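Side-chain contacts in soluble lytic murein transglycosylase (Pseudomonas aeruginosa, PDB 5OHU), which cleaves the glycan strands of bacterial cell-wall peptidoglycan as a lytic transglycosylase, working both from strand ends and within strands: residues G208-L213 and F230-H235; S494-I499 and G518-M523. One frame throughout, in Å; residues are numbered along the deposited sequence. Where two conformers were deposited one is given.

Contact 1: G208-L213 and F230-H235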
ATOM      1  N   GLY A 208      26.775  17.744  20.554  1.00 21.27           N
ATOM      2  CA  GLY A 208      25.811  18.748  20.124  1.00 22.50           C
ATOM      3  C   GLY A 208      26.163  19.433  18.811  1.00 36.46           C
ATOM      4  O   GLY A 208      25.268  19.816  18.054  1.00 36.65           O
ATOM      5  N   ASN A 209      27.461  19.606  18.529  1.00 31.67           N
ATOM      6  CA  ASN A 209      27.880  20.217  17.270  1.00 35.83           C
ATOM      7  C   ASN A 209      27.521  19.332  16.089  1.00 33.10           C
ATOM      8  O   ASN A 209      26.843  19.765  15.152  1.00 31.76           O
ATOM      9  CB  ASN A 209      29.388  20.483  17.273  1.00 44.73           C
ATOM     10  CG  ASN A 209      29.770  21.693  18.095  1.00 54.78           C
ATOM     11  OD1 ASN A 209      28.922  22.514  18.457  1.00 61.92           O
ATOM     12  ND2 ASN A 209      31.060  21.810  18.397  1.00 48.58           N
ATOM     13  N   GLN A 210      28.000  18.085  16.108  1.00 24.72           N
ATOM     14  CA  GLN A 210      27.684  17.156  15.038  1.00 20.04           C
ATOM     15  C   GLN A 210      26.182  16.931  14.920  1.00 22.05           C
ATOM     16  O   GLN A 210      25.679  16.702  13.815  1.00 23.40           O
ATOM     17  CB  GLN A 210      28.404  15.827  15.263  1.00 24.80           C
ATOM     18  CG  GLN A 210      29.907  15.905  15.164  1.00 31.03           C
ATOM     19  CD  GLN A 210      30.564  16.079  16.519  1.00 51.24           C
ATOM     20  OE1 GLN A 210      30.032  16.758  17.402  1.00 51.23           O
ATOM     21  NE2 GLN A 210      31.723  15.446  16.698  1.00 63.03           N
ATOM     22  N   GLY A 211      25.454  17.006  16.037  1.00 28.07           N
ATOM     23  CA  GLY A 211      24.012  16.814  15.993  1.00 20.68           C
ATOM     24  C   GLY A 211      23.313  17.925  15.236  1.00 20.75           C
ATOM     25  O   GLY A 211      22.420  17.681  14.425  1.00 23.56           O
ATOM     26  N   ALA A 212      23.728  19.162  15.475  1.00 16.00           N
ATOM     27  CA  ALA A 212      23.213  20.269  14.683  1.00 22.29           C
ATOM     28  C   ALA A 212      23.606  20.112  13.220  1.00 21.62           C
ATOM     29  O   ALA A 212      22.835  20.451  12.312  1.00 19.68           O
ATOM     30  CB  ALA A 212      23.736  21.593  15.251  1.00 23.79           C
ATOM     31  N   LEU A 213      24.801  19.580  12.981  1.00 19.37           N
ATOM     32  CA  LEU A 213      25.258  19.349  11.621  1.00 18.82           C
ATOM     33  C   LEU A 213      24.412  18.290  10.949  1.00 22.39           C
ATOM     34  O   LEU A 213      24.096  18.393   9.754  1.00 26.15           O
ATOM     35  CB  LEU A 213      26.726  18.930  11.647  1.00 22.67           C
ATOM     36  CG  LEU A 213      27.630  19.334  10.499  1.00 24.74           C
ATOM     37  CD1 LEU A 213      27.377  20.811  10.149  1.00 20.71           C
ATOM     38  CD2 LEU A 213      29.093  19.110  10.922  1.00 18.17           C
ATOM     39  N   PHE A 230      33.596  18.515   6.024  1.00 21.68           N
ATOM     40  CA  PHE A 230      33.114  17.269   6.605  1.00 23.15           C
ATOM     41  C   PHE A 230      34.235  16.239   6.672  1.00 20.97           C
ATOM     42  O   PHE A 230      34.051  15.090   6.278  1.00 33.69           O
ATOM     43  CB  PHE A 230      31.919  16.755   5.801  1.00 22.36           C
ATOM     44  CG  PHE A 230      30.729  17.671   5.857  1.00 17.98           C
ATOM     45  CD1 PHE A 230      29.797  17.564   6.888  1.00 18.77           C
ATOM     46  CD2 PHE A 230      30.570  18.671   4.921  1.00 19.48           C
ATOM     47  CE1 PHE A 230      28.716  18.408   6.954  1.00 16.91           C
ATOM     48  CE2 PHE A 230      29.485  19.528   4.981  1.00 23.07           C
ATOM     49  CZ  PHE A 230      28.555  19.396   5.998  1.00 20.31           C
ATOM     50  N   SER A 231      35.381  16.640   7.223  1.00 27.58           N
ATOM     51  CA  SER A 231      36.631  15.892   7.147  1.00 36.63           C
ATOM     52  C   SER A 231      37.053  15.202   8.442  1.00 36.90           C
ATOM     53  O   SER A 231      37.936  14.343   8.401  1.00 45.63           O
ATOM     54  CB  SER A 231      37.759  16.840   6.731  1.00 46.80           C
ATOM     55  OG  SER A 231      37.872  17.890   7.688  1.00 49.00           O
ATOM     56  N   GLN A 232      36.471  15.565   9.577  1.00 31.25           N
ATOM     57  CA  GLN A 232      36.888  15.029  10.865  1.00 28.99           C
ATOM     58  C   GLN A 232      36.644  13.522  10.946  1.00 28.58           C
ATOM     59  O   GLN A 232      35.514  13.053  10.768  1.00 29.50           O
ATOM     60  CB  GLN A 232      36.122  15.774  11.949  1.00 35.91           C
ATOM     61  CG  GLN A 232      36.465  15.421  13.360  1.00 52.53           C
ATOM     62  CD  GLN A 232      35.805  16.376  14.324  1.00 67.57           C
ATOM     63  OE1 GLN A 232      36.373  17.413  14.663  1.00 83.10           O
ATOM     64  NE2 GLN A 232      34.586  16.054  14.745  1.00 64.35           N
ATOM     65  N   ARG A 233      37.702  12.758  11.222  1.00 30.95           N
ATOM     66  CA  ARG A 233      37.643  11.296  11.104  1.00 36.83           C
ATOM     67  C   ARG A 233      37.082  10.666  12.380  1.00 36.98           C
ATOM     68  O   ARG A 233      37.778   9.982  13.133  1.00 42.13           O
ATOM     69  CB  ARG A 233      39.017  10.716  10.792  1.00 32.00           C
ATOM     70  CG  ARG A 233      39.754  11.345   9.641  1.00 44.00           C
ATOM     71  CD  ARG A 233      40.946  10.466   9.221  1.00 62.36           C
ATOM     72  NE  ARG A 233      40.518   9.235   8.550  1.00 73.56           N
ATOM     73  CZ  ARG A 233      40.858   8.892   7.307  1.00 78.11           C
ATOM     74  NH1 ARG A 233      41.654   9.675   6.589  1.00 79.07           N
ATOM     75  NH2 ARG A 233      40.410   7.756   6.783  1.00 80.57           N
ATOM     76  N   ASP A 234      35.788  10.889  12.613  1.00 34.19           N
ATOM     77  CA  ASP A 234      35.084  10.235  13.709  1.00 27.34           C
ATOM     78  C   ASP A 234      33.777   9.645  13.191  1.00 28.68           C
ATOM     79  O   ASP A 234      33.314   9.973  12.093  1.00 25.53           O
ATOM     80  CB  ASP A 234      34.837  11.199  14.887  1.00 36.83           C
ATOM     81  CG  ASP A 234      34.019  12.428  14.501  1.00 44.28           C
ATOM     82  OD1 ASP A 234      32.985  12.295  13.814  1.00 51.68           O
ATOM     83  OD2 ASP A 234      34.408  13.538  14.905  1.00 47.31           O
ATOM     84  N   HIS A 235      33.179   8.759  13.996  1.00 24.24           N
ATOM     85  CA  HIS A 235      31.960   8.080  13.578  0.58 27.97           C
ATOM     86  C   HIS A 235      30.792   9.050  13.453  1.00 28.31           C
ATOM     87  O   HIS A 235      29.907   8.856  12.614  1.00 28.65           O
ATOM     88  CB  HIS A 235      31.639   6.958  14.569  0.58 31.27           C
ATOM     89  CG  HIS A 235      32.726   5.928  14.690  0.58 35.40           C
ATOM     90  ND1 HIS A 235      32.917   5.176  15.831  0.58 42.94           N
ATOM     91  CD2 HIS A 235      33.671   5.521  13.811  0.58 29.79           C
ATOM     92  CE1 HIS A 235      33.936   4.354  15.650  0.58 39.68           C
ATOM     93  NE2 HIS A 235      34.413   4.546  14.433  0.58 35.23           N
TER
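Leu213 and Phe230 have the nearest CA atoms across the two segments, 9.6 Å apart, so side chains have to bridge the gap. Residues 208-213 form the first turn and a half of helix 208-219; residues 230-234 are the irregular end of the connection, and His235 begins helix 235-251. Gln210 and Leu213, three residues apart on the helix, both send their CB atoms toward this connection and meet separate parts of it. Leu213 brings its branch point obliquely to the ring, CG 3.8 Å from Phe230 CE1, and CD2 follows at 4.0 Å from the same CE1. Phe230 is buried, its side chain also touching Leu224 in the loop and Val241 of helix 235-251.

The polar half is built from three groups. Gln210 leaves the helix with CG anti to its carbonyl carbon (chi1 -66°) and then bends at chi2, which carries its amide to the end of the Gln232 side chain. The amide nitrogens NE2 of Gln210 and NE2 of Gln232 are 3.5 Å apart, with the amide planes turned 63° from one another. Asp234 faces Gln210 from the opposite direction, its OD2 3.8 Å from Gln210 NE2, too far for a hydrogen bond. OD2 also has Gln232 NE2 close by within the connection, a bond too short and bent as modelled for its details to be trusted. The other oxygen, OD1, accepts from the backbone N of Thr237, making Asp234 the side-chain N-cap of helix 235-251.

Chemically, the modelled Gln210 and Gln232 ends are two donors side by side and gain nothing from each other, while the carboxylate could draw both amide nitrogens electrostatically. The Leu213-Phe230 pair is the apolar part of this small surface contact between successive helices.

Contact 2: S494-I499 and G518-M523; sequences SWIFAI and GLMQLM
Ile499 and Met520 have the nearest CA atoms, 7.0 Å apart, where the middle of helix 493-504 passes a type I beta turn running from Gly518 to Gln521. The contact is carried by one side chain reaching across to two. Met520 leaves its backbone with CG anti to the carbonyl carbon, stays extended through chi2 and bends at chi3 (95°), which sets its methyl group against the helix. Met520 CE lies 3.6 Å from Ile496 CG1 and 3.8 Å from Ile499 CG2, touching two side chains three residues apart on the helix. The sulfur stands a little further back. The thioether runs at about a right angle to both isoleucines.

Each isoleucine offers a different branch. In Ile496 the ethyl arm is anti to the backbone N (chi1 -166°), and its CG1 receives the methyl. Ile499 instead presents CG2, while its CG1 is turned the other way and rests 3.9 Å above the ring plane of Trp495, offset toward the rim.

The turn that supplies Met520 is firmly held. Gly518 O accepts from Gln521 N at 3.2 Å and from Gln521 NE2 at 3.0 Å, the amide arriving in the carbonyl plane on a lone pair. Asn550 OD1 receives the N-H of Met520, Tyr576 OH bonds to Met520 O, and Ser504 OG to Leu519 O. Gly518 itself adopts backbone angles that call for glycine.

Residues 518-521 spell the Gly-Leu-Met-Gln motif of Slt-type transglycosylases, within the lysozyme-like catalytic domain. These hydrogen bonds probably set the position of the turn, while the unbranched thioether, which can adjust its torsions, fits its methyl against both isoleucines through dispersion forces alone.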
ATOM      1  N   SER A 494     -13.067  -2.056 -23.933  1.00 16.95           N
ATOM      2  CA  SER A 494     -12.452  -2.854 -22.882  1.00 16.73           C
ATOM      3  C   SER A 494     -11.475  -2.023 -22.066  1.00 18.98           C
ATOM      4  O   SER A 494     -11.317  -2.253 -20.864  1.00 22.40           O
ATOM      5  CB  SER A 494     -11.736  -4.063 -23.475  1.00 16.54           C
ATOM      6  OG  SER A 494     -10.711  -3.656 -24.347  1.00 17.34           O
ATOM      7  N   TRP A 495     -10.832  -1.044 -22.694  1.00 17.05           N
ATOM      8  CA  TRP A 495      -9.859  -0.225 -21.984  1.00 15.39           C
ATOM      9  C   TRP A 495     -10.532   0.611 -20.902  1.00 20.13           C
ATOM     10  O   TRP A 495     -10.020   0.716 -19.782  1.00 18.75           O
ATOM     11  CB  TRP A 495      -9.112   0.660 -22.978  1.00 15.04           C
ATOM     12  CG  TRP A 495      -7.902   1.340 -22.402  1.00 17.07           C
ATOM     13  CD1 TRP A 495      -7.023   0.835 -21.466  1.00 14.22           C
ATOM     14  CD2 TRP A 495      -7.445   2.662 -22.709  1.00 14.31           C
ATOM     15  NE1 TRP A 495      -6.040   1.767 -21.191  1.00 16.93           N
ATOM     16  CE2 TRP A 495      -6.277   2.895 -21.939  1.00 20.94           C
ATOM     17  CE3 TRP A 495      -7.905   3.672 -23.567  1.00 18.13           C
ATOM     18  CZ2 TRP A 495      -5.570   4.102 -21.999  1.00 13.61           C
ATOM     19  CZ3 TRP A 495      -7.198   4.874 -23.634  1.00 14.19           C
ATOM     20  CH2 TRP A 495      -6.037   5.073 -22.859  1.00 16.00           C
ATOM     21  N   ILE A 496     -11.700   1.183 -21.201  1.00 16.11           N
ATOM     22  CA  ILE A 496     -12.344   2.035 -20.214  1.00 16.36           C
ATOM     23  C   ILE A 496     -12.921   1.204 -19.059  1.00 18.74           C
ATOM     24  O   ILE A 496     -12.879   1.632 -17.899  1.00 19.41           O
ATOM     25  CB  ILE A 496     -13.396   2.918 -20.908  1.00 24.29           C
ATOM     26  CG1 ILE A 496     -13.847   4.048 -19.999  1.00 32.53           C
ATOM     27  CG2 ILE A 496     -14.607   2.118 -21.316  1.00 36.60           C
ATOM     28  CD1 ILE A 496     -14.770   5.021 -20.704  1.00 41.86           C
ATOM     29  N   PHE A 497     -13.460   0.015 -19.339  1.00 16.97           N
ATOM     30  CA  PHE A 497     -13.802  -0.907 -18.261  1.00 20.93           C
ATOM     31  C   PHE A 497     -12.575  -1.219 -17.407  1.00 24.06           C
ATOM     32  O   PHE A 497     -12.649  -1.218 -16.173  1.00 18.54           O
ATOM     33  CB  PHE A 497     -14.370  -2.209 -18.825  1.00 26.76           C
ATOM     34  CG  PHE A 497     -15.796  -2.125 -19.258  1.00 28.86           C
ATOM     35  CD1 PHE A 497     -16.133  -1.535 -20.464  1.00 28.05           C
ATOM     36  CD2 PHE A 497     -16.801  -2.676 -18.481  1.00 28.57           C
ATOM     37  CE1 PHE A 497     -17.444  -1.468 -20.874  1.00 21.46           C
ATOM     38  CE2 PHE A 497     -18.119  -2.621 -18.891  1.00 26.81           C
ATOM     39  CZ  PHE A 497     -18.438  -2.014 -20.091  1.00 22.20           C
ATOM     40  N   ALA A 498     -11.436  -1.495 -18.061  1.00 16.17           N
ATOM     41  CA  ALA A 498     -10.198  -1.786 -17.344  1.00 15.67           C
ATOM     42  C   ALA A 498      -9.762  -0.619 -16.463  1.00 15.42           C
ATOM     43  O   ALA A 498      -9.391  -0.815 -15.303  1.00 15.30           O
ATOM     44  CB  ALA A 498      -9.084  -2.137 -18.334  1.00 15.25           C
ATOM     45  N   ILE A 499      -9.774   0.599 -17.005  1.00 15.39           N
ATOM     46  CA  ILE A 499      -9.361   1.753 -16.219  1.00 15.13           C
ATOM     47  C   ILE A 499     -10.299   1.923 -15.034  1.00 24.11           C
ATOM     48  O   ILE A 499      -9.867   2.182 -13.904  1.00 18.54           O
ATOM     49  CB  ILE A 499      -9.323   3.007 -17.114  1.00 22.76           C
ATOM     50  CG1 ILE A 499      -8.134   2.948 -18.081  1.00 19.42           C
ATOM     51  CG2 ILE A 499      -9.362   4.304 -16.276  1.00 15.07           C
ATOM     52  CD1 ILE A 499      -6.811   3.421 -17.493  1.00 17.53           C
ATOM     53  N   GLY A 518     -15.120   9.067  -7.833  1.00 27.56           N
ATOM     54  CA  GLY A 518     -16.035   8.363  -8.712  1.00 25.28           C
ATOM     55  C   GLY A 518     -15.417   7.160  -9.402  1.00 25.74           C
ATOM     56  O   GLY A 518     -14.321   6.696  -9.068  1.00 19.11           O
ATOM     57  N   LEU A 519     -16.170   6.649 -10.393  1.00 24.93           N
ATOM     58  CA  LEU A 519     -15.777   5.427 -11.102  1.00 25.12           C
ATOM     59  C   LEU A 519     -14.382   5.539 -11.697  1.00 19.90           C
ATOM     60  O   LEU A 519     -13.616   4.568 -11.695  1.00 17.76           O
ATOM     61  CB  LEU A 519     -16.787   5.111 -12.204  1.00 22.00           C
ATOM     62  CG  LEU A 519     -18.123   4.599 -11.669  1.00 24.61           C
ATOM     63  CD1 LEU A 519     -19.178   4.547 -12.768  1.00 21.55           C
ATOM     64  CD2 LEU A 519     -17.955   3.222 -10.996  1.00 19.89           C
ATOM     65  N   MET A 520     -14.037   6.715 -12.209  1.00 17.16           N
ATOM     66  CA  MET A 520     -12.790   6.922 -12.919  1.00 17.49           C
ATOM     67  C   MET A 520     -11.836   7.843 -12.160  1.00 27.56           C
ATOM     68  O   MET A 520     -10.782   8.203 -12.700  1.00 21.82           O
ATOM     69  CB  MET A 520     -13.114   7.436 -14.324  1.00 16.73           C
ATOM     70  CG  MET A 520     -13.625   6.307 -15.210  1.00 25.87           C
ATOM     71  SD  MET A 520     -13.917   6.814 -16.932  1.00 27.32           S
ATOM     72  CE  MET A 520     -12.312   6.288 -17.616  1.00 24.25           C
ATOM     73  N   GLN A 521     -12.160   8.174 -10.900  1.00 23.14           N
ATOM     74  CA  GLN A 521     -11.233   8.811  -9.955  1.00 26.13           C
ATOM     75  C   GLN A 521     -10.692  10.123 -10.522  1.00 24.28           C
ATOM     76  O   GLN A 521      -9.484  10.340 -10.646  1.00 27.51           O
ATOM     77  CB  GLN A 521     -10.088   7.853  -9.571  1.00 15.53           C
ATOM     78  CG  GLN A 521     -10.524   6.722  -8.650  1.00 21.68           C
ATOM     79  CD  GLN A 521     -10.928   7.244  -7.268  1.00 32.83           C
ATOM     80  OE1 GLN A 521     -10.104   7.325  -6.352  1.00 33.14           O
ATOM     81  NE2 GLN A 521     -12.200   7.614  -7.125  1.00 31.76           N
ATOM     82  N   LEU A 522     -11.617  10.989 -10.896  1.00 21.92           N
ATOM     83  CA  LEU A 522     -11.261  12.260 -11.495  1.00 24.32           C
ATOM     84  C   LEU A 522     -10.968  13.289 -10.415  1.00 31.99           C
ATOM     85  O   LEU A 522     -11.702  13.401  -9.426  1.00 30.45           O
ATOM     86  CB  LEU A 522     -12.389  12.769 -12.393  1.00 31.05           C
ATOM     87  CG  LEU A 522     -12.785  11.862 -13.558  1.00 35.53           C
ATOM     88  CD1 LEU A 522     -13.984  12.455 -14.318  1.00 20.76           C
ATOM     89  CD2 LEU A 522     -11.580  11.658 -14.471  1.00 31.32           C
ATOM     90  N   MET A 523      -9.891  14.029 -10.609  1.00 29.82           N
ATOM     91  CA  MET A 523      -9.661  15.216  -9.808  1.00 26.45           C
ATOM     92  C   MET A 523     -10.595  16.332 -10.270  1.00 29.21           C
ATOM     93  O   MET A 523     -10.864  16.462 -11.469  1.00 32.44           O
ATOM     94  CB  MET A 523      -8.205  15.657  -9.912  1.00 25.24           C
ATOM     95  CG  MET A 523      -7.246  14.618  -9.358  1.00 29.33           C
ATOM     96  SD  MET A 523      -7.550  14.370  -7.586  1.00 37.15           S
ATOM     97  CE  MET A 523      -7.391  16.035  -6.949  1.00 29.93           C
TER

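Contact 1 lies at the surface and contact 2 in the interior, with centres about 52 Å apart on opposite sides of the chain's centre; they share no elements and do not touch. Each nevertheless joins a helix to the connection that follows it, just ahead of the next helix. In contact 1 this links consecutive members of the all-helical region remote from the catalytic domain, through an apolar pair beside amide and carboxylate groups. Contact 2, inside the Transglycosylase SLT domain, is wholly apolar across its interface, and its polar bonding is spent on shaping the connection. The two bury the same area, 147 Å², by different means.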